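Local atomic coordinates of topoisomerase IV subunit A (Escherichia coli, PDB entry 1ZVT), a protein that alters DNA topology as part of a bacterial type II topoisomerase, its C-terminal beta-pinwheel domain probably binding the DNA substrate. Residues Pro3-Leu8 against Lys18-Asp23; Ala37-Lys42 against Met89-Asp94; Pro46-Asp51 against Cys110-Leu115. All coordinates share one frame; numbering follows the deposited sequence.

Contact 1: residues Pro3-Leu8 against Lys18-Asp23; sequences PVTIVL and KGHDID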
loop_
_atom_site.group_PDB
_atom_site.type_symbol
_atom_site.label_atom_id
_atom_site.label_comp_id
_atom_site.label_asym_id
_atom_site.label_seq_id
_atom_site.Cartn_x
_atom_site.Cartn_y
_atom_site.Cartn_z
ATOM N N PRO A 3 -18.164 -16.723 0.059
ATOM C CA PRO A 3 -17.194 -15.923 -0.706
ATOM C C PRO A 3 -17.777 -14.596 -1.163
ATOM O O PRO A 3 -18.895 -14.572 -1.666
ATOM C CB PRO A 3 -16.901 -16.804 -1.929
ATOM C CG PRO A 3 -18.007 -17.781 -1.979
ATOM C CD PRO A 3 -18.395 -18.033 -0.572
ATOM N N VAL A 4 -17.011 -13.509 -0.998
ATOM C CA VAL A 4 -17.439 -12.190 -1.445
ATOM C C VAL A 4 -16.276 -11.474 -2.122
ATOM O O VAL A 4 -15.098 -11.782 -1.844
ATOM C CB VAL A 4 -17.947 -11.285 -0.278
ATOM C CG1 VAL A 4 -19.218 -11.890 0.347
ATOM C CG2 VAL A 4 -16.880 -11.083 0.781
ATOM N N THR A 5 -16.628 -10.502 -2.962
ATOM C CA THR A 5 -15.660 -9.549 -3.530
ATOM C C THR A 5 -16.117 -8.166 -3.139
ATOM O O THR A 5 -17.273 -7.811 -3.370
ATOM C CB THR A 5 -15.605 -9.649 -5.060
ATOM O OG1 THR A 5 -15.175 -10.966 -5.406
ATOM C CG2 THR A 5 -14.624 -8.632 -5.645
ATOM N N ILE A 6 -15.220 -7.394 -2.544
ATOM C CA ILE A 6 -15.553 -6.009 -2.212
ATOM C C ILE A 6 -14.981 -5.119 -3.316
ATOM O O ILE A 6 -13.821 -5.267 -3.698
ATOM C CB ILE A 6 -14.959 -5.569 -0.851
ATOM C CG1 ILE A 6 -15.189 -6.629 0.248
ATOM C CG2 ILE A 6 -15.493 -4.179 -0.495
ATOM C CD1 ILE A 6 -16.662 -7.034 0.455
ATOM N N VAL A 7 -15.815 -4.224 -3.837
ATOM C CA VAL A 7 -15.446 -3.373 -4.974
ATOM C C VAL A 7 -15.496 -1.916 -4.556
ATOM O O VAL A 7 -16.505 -1.452 -4.013
ATOM C CB VAL A 7 -16.415 -3.597 -6.161
ATOM C CG1 VAL A 7 -16.030 -2.697 -7.390
ATOM C CG2 VAL A 7 -16.453 -5.100 -6.537
ATOM N N LEU A 8 -14.387 -1.221 -4.796
ATOM C CA LEU A 8 -14.206 0.197 -4.461
ATOM C C LEU A 8 -14.167 1.005 -5.733
ATOM O O LEU A 8 -13.479 0.637 -6.701
ATOM C CB LEU A 8 -12.873 0.366 -3.727
ATOM C CG LEU A 8 -12.432 1.790 -3.385
ATOM C CD1 LEU A 8 -13.417 2.443 -2.378
ATOM C CD2 LEU A 8 -10.979 1.788 -2.845
ATOM N N LYS A 18 -21.450 -11.156 -4.261
ATOM C CA LYS A 18 -21.350 -12.575 -3.932
ATOM C C LYS A 18 -20.378 -13.240 -4.898
ATOM O O LYS A 18 -20.440 -12.993 -6.093
ATOM C CB LYS A 18 -22.725 -13.241 -4.071
ATOM C CG LYS A 18 -23.760 -12.717 -3.097
ATOM C CD LYS A 18 -25.056 -13.512 -3.217
ATOM C CE LYS A 18 -26.102 -12.994 -2.234
ATOM N NZ LYS A 18 -27.144 -14.014 -1.946
ATOM N N GLY A 19 -19.485 -14.076 -4.374
ATOM C CA GLY A 19 -18.552 -14.833 -5.201
ATOM C C GLY A 19 -17.218 -14.158 -5.443
ATOM O O GLY A 19 -17.044 -12.979 -5.118
ATOM N N HIS A 20 -16.284 -14.905 -6.030
ATOM C CA HIS A 20 -14.953 -14.374 -6.328
ATOM C C HIS A 20 -14.750 -14.088 -7.820
ATOM O O HIS A 20 -13.707 -13.528 -8.206
ATOM C CB HIS A 20 -13.870 -15.335 -5.827
ATOM C CG HIS A 20 -13.725 -15.375 -4.337
ATOM N ND1 HIS A 20 -12.986 -16.342 -3.693
ATOM C CD2 HIS A 20 -14.214 -14.565 -3.369
ATOM C CE1 HIS A 20 -13.010 -16.113 -2.391
ATOM N NE2 HIS A 20 -13.753 -15.043 -2.167
ATOM N N ASP A 21 -15.756 -14.441 -8.638
ATOM C CA ASP A 21 -15.658 -14.423 -10.109
ATOM C C ASP A 21 -16.283 -13.211 -10.827
ATOM O O ASP A 21 -16.391 -13.199 -12.067
ATOM C CB ASP A 21 -16.287 -15.714 -10.687
ATOM C CG ASP A 21 -17.822 -15.722 -10.601
ATOM O OD1 ASP A 21 -18.402 -14.894 -9.861
ATOM O OD2 ASP A 21 -18.465 -16.577 -11.267
ATOM N N ILE A 22 -16.724 -12.212 -10.074
ATOM C CA ILE A 22 -17.459 -11.098 -10.662
ATOM C C ILE A 22 -16.564 -10.263 -11.574
ATOM O O ILE A 22 -15.340 -10.226 -11.404
ATOM C CB ILE A 22 -18.093 -10.206 -9.583
ATOM C CG1 ILE A 22 -17.003 -9.564 -8.730
ATOM C CG2 ILE A 22 -19.032 -11.044 -8.701
ATOM C CD1 ILE A 22 -17.259 -8.124 -8.472
ATOM N N ASP A 23 -17.185 -9.622 -12.555
ATOM C CA ASP A 23 -16.499 -8.663 -13.411
ATOM C C ASP A 23 -16.650 -7.287 -12.769
ATOM O O ASP A 23 -17.637 -6.590 -13.003
ATOM C CB ASP A 23 -17.134 -8.697 -14.812
ATOM C CG ASP A 23 -16.494 -7.729 -15.783
ATOM O OD1 ASP A 23 -15.758 -6.792 -15.376
ATOM O OD2 ASP A 23 -16.731 -7.901 -17.003
HETATM O O HOH W 1 -12.633 -11.360 -6.581
#
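The hydroxyl of Thr5 reaches the carbonyl of Gly19: OG1 donates to Gly19 O over 2.8 Å, in the carbonyl plane and on a lone pair. The backbone N of Gly19 in turn gives a hydrogen bond to Pro3 O, also 2.8 Å long, and arrives from above the plane of that carbonyl. His20 lays one face of its imidazole against Pro3, a CH-pi contact with CB 3.8 Å from the ring centroid, while ring atom CD2 comes to 3.3 Å from Val4 O. On the apolar side Thr5 CG2 and Ile22 CD1 meet tip to tip, and the same CD1 lies 3.7 Å from Val7 CG2. Threonine suits this place because its chi1 of -62° sets OG1 anti to the carbonyl carbon, facing Gly19 O, and CG2 is then anti to the backbone N, facing Ile22.

Val4 and Lys18 form an antiparallel non-hydrogen-bonded pair where the chain leaves strand 13-18, within the first four-stranded sheet, or blade, of the beta-pinwheel. Gly19 then turns with a positive phi of 92°, where a side chain would press on the carbonyl of Lys18.

A water donates to both Thr5 OG1 and His20 O, so the hydroxyl is gripped as donor and acceptor. Farther out, His20 NE2 is hydrogen-bonded to Gly41 O, which ties the ring to strand 35-42, and Ile22 rests on Ala17.

Contact 2: residues Ala37-Lys42 against Met89-Asp94; sequences AAVKGK and MLMESD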
loop_
_atom_site.group_PDB
_atom_site.type_symbol
_atom_site.label_atom_id
_atom_site.label_comp_id
_atom_site.label_asym_id
_atom_site.label_seq_id
_atom_site.Cartn_x
_atom_site.Cartn_y
_atom_site.Cartn_z
ATOM N N ALA A 37 -10.702 -0.596 -7.470
ATOM C CA ALA A 37 -10.043 -1.782 -6.943
ATOM C C ALA A 37 -11.061 -2.784 -6.444
ATOM O O ALA A 37 -12.189 -2.417 -6.065
ATOM C CB ALA A 37 -9.061 -1.420 -5.809
ATOM N N ALA A 38 -10.625 -4.043 -6.391
ATOM C CA ALA A 38 -11.428 -5.098 -5.788
ATOM C C ALA A 38 -10.547 -5.983 -4.913
ATOM O O ALA A 38 -9.353 -6.204 -5.227
ATOM C CB ALA A 38 -12.141 -5.916 -6.844
ATOM N N VAL A 39 -11.127 -6.465 -3.821
ATOM C CA VAL A 39 -10.465 -7.481 -2.977
ATOM C C VAL A 39 -11.428 -8.630 -2.736
ATOM O O VAL A 39 -12.635 -8.493 -2.908
ATOM C CB VAL A 39 -9.950 -6.896 -1.638
ATOM C CG1 VAL A 39 -8.855 -5.828 -1.917
ATOM C CG2 VAL A 39 -11.089 -6.293 -0.858
ATOM N N LYS A 40 -10.906 -9.779 -2.340
ATOM C CA LYS A 40 -11.787 -10.935 -2.135
ATOM C C LYS A 40 -11.537 -11.567 -0.780
ATOM O O LYS A 40 -10.455 -11.421 -0.193
ATOM C CB LYS A 40 -11.616 -11.960 -3.253
ATOM C CG LYS A 40 -10.259 -12.676 -3.253
ATOM C CD LYS A 40 -10.207 -13.726 -4.367
ATOM C CE LYS A 40 -8.812 -14.314 -4.523
ATOM N NZ LYS A 40 -7.848 -13.290 -5.073
ATOM N N GLY A 41 -12.556 -12.247 -0.276
ATOM C CA GLY A 41 -12.451 -12.883 1.022
ATOM C C GLY A 41 -13.746 -13.577 1.336
ATOM O O GLY A 41 -14.465 -13.997 0.435
ATOM N N LYS A 42 -14.030 -13.685 2.627
ATOM C CA LYS A 42 -15.256 -14.344 3.091
ATOM C C LYS A 42 -16.140 -13.340 3.794
ATOM O O LYS A 42 -15.661 -12.342 4.319
ATOM C CB LYS A 42 -14.908 -15.482 4.053
ATOM C CG LYS A 42 -14.253 -16.687 3.370
ATOM C CD LYS A 42 -13.793 -17.713 4.407
ATOM C CE LYS A 42 -13.079 -18.890 3.739
ATOM N NZ LYS A 42 -13.415 -20.172 4.420
ATOM N N MET A 89 -7.380 -0.569 0.044
ATOM C CA MET A 89 -8.348 -1.547 0.523
ATOM C C MET A 89 -7.680 -2.921 0.625
ATOM O O MET A 89 -6.956 -3.337 -0.304
ATOM C CB MET A 89 -9.527 -1.625 -0.462
ATOM C CG MET A 89 -10.600 -2.610 -0.081
ATOM S SD MET A 89 -12.119 -2.535 -1.105
ATOM C CE MET A 89 -11.493 -2.871 -2.761
ATOM N N LEU A 90 -7.905 -3.620 1.733
ATOM C CA LEU A 90 -7.280 -4.925 1.966
ATOM C C LEU A 90 -8.281 -5.896 2.565
ATOM O O LEU A 90 -9.150 -5.509 3.370
ATOM C CB LEU A 90 -6.124 -4.798 2.960
ATOM C CG LEU A 90 -4.893 -4.053 2.438
ATOM C CD1 LEU A 90 -4.991 -2.555 2.681
ATOM C CD2 LEU A 90 -3.662 -4.636 3.115
ATOM N N MET A 91 -8.120 -7.170 2.234
ATOM C CA MET A 91 -8.878 -8.227 2.862
ATOM C C MET A 91 -7.949 -9.434 2.910
ATOM O O MET A 91 -7.629 -10.008 1.870
ATOM C CB MET A 91 -10.140 -8.520 2.040
ATOM C CG MET A 91 -11.231 -9.192 2.775
ATOM S SD MET A 91 -12.801 -9.059 1.878
ATOM C CE MET A 91 -13.944 -9.667 3.100
ATOM N N GLU A 92 -7.487 -9.772 4.110
ATOM C CA GLU A 92 -6.472 -10.814 4.326
ATOM C C GLU A 92 -6.788 -11.583 5.601
ATOM O O GLU A 92 -7.691 -11.215 6.365
ATOM C CB GLU A 92 -5.073 -10.169 4.471
ATOM C CG GLU A 92 -4.646 -9.234 3.302
ATOM C CD GLU A 92 -4.334 -9.979 1.981
ATOM O OE1 GLU A 92 -3.958 -11.168 2.025
ATOM O OE2 GLU A 92 -4.451 -9.390 0.871
ATOM N N SER A 93 -6.029 -12.646 5.852
ATOM C CA SER A 93 -6.194 -13.410 7.082
ATOM C C SER A 93 -5.724 -12.543 8.249
ATOM O O SER A 93 -4.897 -11.638 8.058
ATOM C CB SER A 93 -5.410 -14.722 7.010
ATOM O OG SER A 93 -4.020 -14.441 6.939
ATOM N N ASP A 94 -6.243 -12.807 9.448
ATOM C CA ASP A 94 -5.934 -11.973 10.610
ATOM C C ASP A 94 -4.429 -11.845 10.845
ATOM O O ASP A 94 -3.935 -10.794 11.250
ATOM C CB ASP A 94 -6.540 -12.565 11.886
ATOM C CG ASP A 94 -8.023 -12.342 12.010
ATOM O OD1 ASP A 94 -8.585 -11.491 11.283
ATOM O OD2 ASP A 94 -8.635 -13.022 12.874
HETATM O O HOH W 2 -7.986 -9.888 -1.292
#
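Val39 points at strand 86-90 and the residue following it, where its side chain crosses those of Met89 and Met91 obliquely. CG2 sits between the two methionine chains: it lies 3.8 Å from Met89 CG and equally 3.8 Å from Met91 CB. The other branch, CG1, rests 3.5 Å from the backbone oxygen of Met89. Valine suits the place because one methyl can lodge between the methionine chains while the other lies on the backbone.

The methionines reach strand 35-42 in different ways. Met89 starts with CG anti to its backbone N and bends at its last torsion (chi3 59°), which turns CE back to within 3.4 Å of Ala37 O. Met91 stays extended beyond CG and runs past the backbone of Lys40 and Gly41, ending with CE 3.4 Å from Lys42 O. Gly41 suits this path because a beta carbon there would collide with Met91 CG.

The contact joins outermost strands of two successive pinwheel blades. Behind it, Met89 also packs on Ile6 and Leu8 of the first blade and on Val47 and Phe49 of the second.

No direct hydrogen bond links the two segments; a water accepts one from Lys40 N at 3.1 Å and can donate to Met91 O. The blades are therefore held here chiefly by dispersion between Val39 and the two unbranched, polarisable methionine chains, which also lay their methyls beside backbone oxygens.

Contact 3: residues Pro46-Asp51 against Cys110-Leu115; sequences PVVFVD and CTFNDL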
loop_
_atom_site.group_PDB
_atom_site.type_symbol
_atom_site.label_atom_id
_atom_site.label_comp_id
_atom_site.label_asym_id
_atom_site.label_seq_id
_atom_site.Cartn_x
_atom_site.Cartn_y
_atom_site.Cartn_z
ATOM N N PRO A 46 -13.416 -9.133 8.099
ATOM C CA PRO A 46 -13.585 -7.706 7.795
ATOM C C PRO A 46 -12.854 -7.284 6.507
ATOM O O PRO A 46 -11.872 -7.923 6.117
ATOM C CB PRO A 46 -12.938 -7.022 9.004
ATOM C CG PRO A 46 -11.876 -7.981 9.415
ATOM C CD PRO A 46 -12.480 -9.349 9.211
ATOM N N VAL A 47 -13.358 -6.229 5.867
ATOM C CA VAL A 47 -12.597 -5.504 4.851
ATOM C C VAL A 47 -12.054 -4.225 5.467
ATOM O O VAL A 47 -12.731 -3.578 6.255
ATOM C CB VAL A 47 -13.414 -5.234 3.546
ATOM C CG1 VAL A 47 -14.753 -4.530 3.805
ATOM C CG2 VAL A 47 -12.526 -4.475 2.506
ATOM N N VAL A 48 -10.798 -3.915 5.156
ATOM C CA VAL A 48 -10.102 -2.788 5.783
ATOM C C VAL A 48 -9.786 -1.737 4.716
ATOM O O VAL A 48 -9.480 -2.089 3.572
ATOM C CB VAL A 48 -8.816 -3.280 6.465
ATOM C CG1 VAL A 48 -7.819 -2.169 6.651
ATOM C CG2 VAL A 48 -9.158 -3.932 7.813
ATOM N N PHE A 49 -9.878 -0.464 5.108
ATOM C CA PHE A 49 -9.566 0.686 4.276
ATOM C C PHE A 49 -8.502 1.497 4.991
ATOM O O PHE A 49 -8.529 1.656 6.224
ATOM C CB PHE A 49 -10.824 1.540 4.044
ATOM C CG PHE A 49 -11.910 0.783 3.345
ATOM C CD1 PHE A 49 -12.884 0.107 4.074
ATOM C CD2 PHE A 49 -11.914 0.691 1.951
ATOM C CE1 PHE A 49 -13.877 -0.652 3.419
ATOM C CE2 PHE A 49 -12.902 -0.076 1.290
ATOM C CZ PHE A 49 -13.880 -0.738 2.041
ATOM N N VAL A 50 -7.560 2.023 4.219
ATOM C CA VAL A 50 -6.587 2.964 4.774
ATOM C C VAL A 50 -6.764 4.330 4.084
ATOM O O VAL A 50 -6.796 4.400 2.837
ATOM C CB VAL A 50 -5.153 2.444 4.588
ATOM C CG1 VAL A 50 -4.182 3.442 5.198
ATOM C CG2 VAL A 50 -4.984 1.062 5.270
ATOM N N ASP A 51 -6.895 5.391 4.875
ATOM C CA ASP A 51 -7.058 6.742 4.287
ATOM C C ASP A 51 -5.741 7.475 4.084
ATOM O O ASP A 51 -4.669 6.993 4.490
ATOM C CB ASP A 51 -8.123 7.596 5.033
ATOM C CG ASP A 51 -7.625 8.204 6.351
ATOM O OD1 ASP A 51 -6.411 8.303 6.587
ATOM O OD2 ASP A 51 -8.484 8.621 7.153
ATOM N N CYS A 110 3.521 -5.136 10.320
ATOM C CA CYS A 110 2.416 -5.425 11.241
ATOM C C CYS A 110 1.600 -6.588 10.692
ATOM O O CYS A 110 1.999 -7.196 9.700
ATOM C CB CYS A 110 1.521 -4.203 11.485
ATOM S SG CYS A 110 0.598 -3.569 10.040
ATOM N N THR A 111 0.506 -6.937 11.370
ATOM C CA THR A 111 -0.425 -7.916 10.819
ATOM C C THR A 111 -1.726 -7.213 10.417
ATOM O O THR A 111 -1.999 -6.092 10.849
ATOM C CB THR A 111 -0.780 -9.032 11.826
ATOM O OG1 THR A 111 -1.428 -8.456 12.964
ATOM C CG2 THR A 111 0.483 -9.829 12.258
ATOM N N PHE A 112 -2.527 -7.897 9.610
ATOM C CA PHE A 112 -3.840 -7.373 9.178
ATOM C C PHE A 112 -4.707 -7.020 10.386
ATOM O O PHE A 112 -5.428 -6.001 10.385
ATOM C CB PHE A 112 -4.529 -8.415 8.290
ATOM C CG PHE A 112 -5.865 -7.973 7.731
ATOM C CD1 PHE A 112 -5.935 -7.106 6.650
ATOM C CD2 PHE A 112 -7.056 -8.447 8.282
ATOM C CE1 PHE A 112 -7.186 -6.700 6.118
ATOM C CE2 PHE A 112 -8.321 -8.032 7.766
ATOM C CZ PHE A 112 -8.370 -7.157 6.675
ATOM N N ASN A 113 -4.642 -7.850 11.423
ATOM C CA ASN A 113 -5.402 -7.591 12.637
ATOM C C ASN A 113 -5.148 -6.197 13.213
ATOM O O ASN A 113 -6.067 -5.571 13.734
ATOM C CB ASN A 113 -5.136 -8.657 13.698
ATOM C CG ASN A 113 -6.109 -8.561 14.841
ATOM O OD1 ASN A 113 -5.717 -8.355 15.987
ATOM N ND2 ASN A 113 -7.389 -8.638 14.524
ATOM N N ASP A 114 -3.913 -5.700 13.088
ATOM C CA ASP A 114 -3.547 -4.383 13.591
ATOM C C ASP A 114 -4.261 -3.265 12.872
ATOM O O ASP A 114 -4.366 -2.179 13.408
ATOM C CB ASP A 114 -2.045 -4.153 13.463
ATOM C CG ASP A 114 -1.253 -5.051 14.392
ATOM O OD1 ASP A 114 -1.690 -5.229 15.555
ATOM O OD2 ASP A 114 -0.207 -5.564 13.968
ATOM N N LEU A 115 -4.742 -3.542 11.663
ATOM C CA LEU A 115 -5.502 -2.538 10.899
ATOM C C LEU A 115 -6.992 -2.545 11.241
ATOM O O LEU A 115 -7.704 -1.614 10.892
ATOM C CB LEU A 115 -5.335 -2.777 9.400
ATOM C CG LEU A 115 -4.072 -2.215 8.747
ATOM C CD1 LEU A 115 -2.861 -2.914 9.265
ATOM C CD2 LEU A 115 -4.163 -2.422 7.254
#
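Val48 packs on both Phe112 and Leu115, joining the second blade of the beta-pinwheel to the turn that follows strand 106-111 of the third.

The apolar contacts are all buried. Val48 CG2 approaches Phe112 CZ to 3.5 Å, the two side chains running antiparallel alongside one another, while CG1 touches Leu115 CD2 at 3.7 Å with the side chains crossing at about a right angle. The beta-branched valine can thus meet an aromatic and an aliphatic neighbour with separate methyls. Val50 CG2 extends the contact along the strand to the same CD2, and Pro46 CG meets Phe112 CE2 at 3.9 Å. Phe112 holds CG anti to its backbone N (chi1 -178°), which carries the ring across to Val48 and Pro46. The ring also lies on Leu90.

One polar group touches the ring: Pro46 O, just ahead of strand 47-51, sits at its edge, near the ring plane, 3.6 Å from CZ, where the slightly positive C-H rim suits a carbonyl oxygen.

Hydrogen bonds shape the turn from within and are absent between the segments. Leu115 N bonds to Phe112 O, linking the two apolar residues through the backbone, and Thr111 N donates to Asp114 OD2 over 3.0 Å, nearly straight at 174°.

In the fold
The three contacts follow the chain's passage from the first blade to the third. Contact 1 closes before contact 2 opens, and contacts 2 and 3 interleave. Contact 1 joins strand 3-9 of the first sheet to the loop leaving strand 13-18; strand 3-9 neighbours strand 35-42 of contact 2 in that sheet. Contact 2, its centre about 10 Å away, carries the first sheet onto the second. There strands 86-90 and 47-51 are neighbours and connect it to contact 3, about 9 Å farther between centres, which reaches the third blade. Successive blades are thereby coupled side by side, consistent with a beta-pinwheel built by packing one blade on the next; a role in binding DNA is likely for the domain.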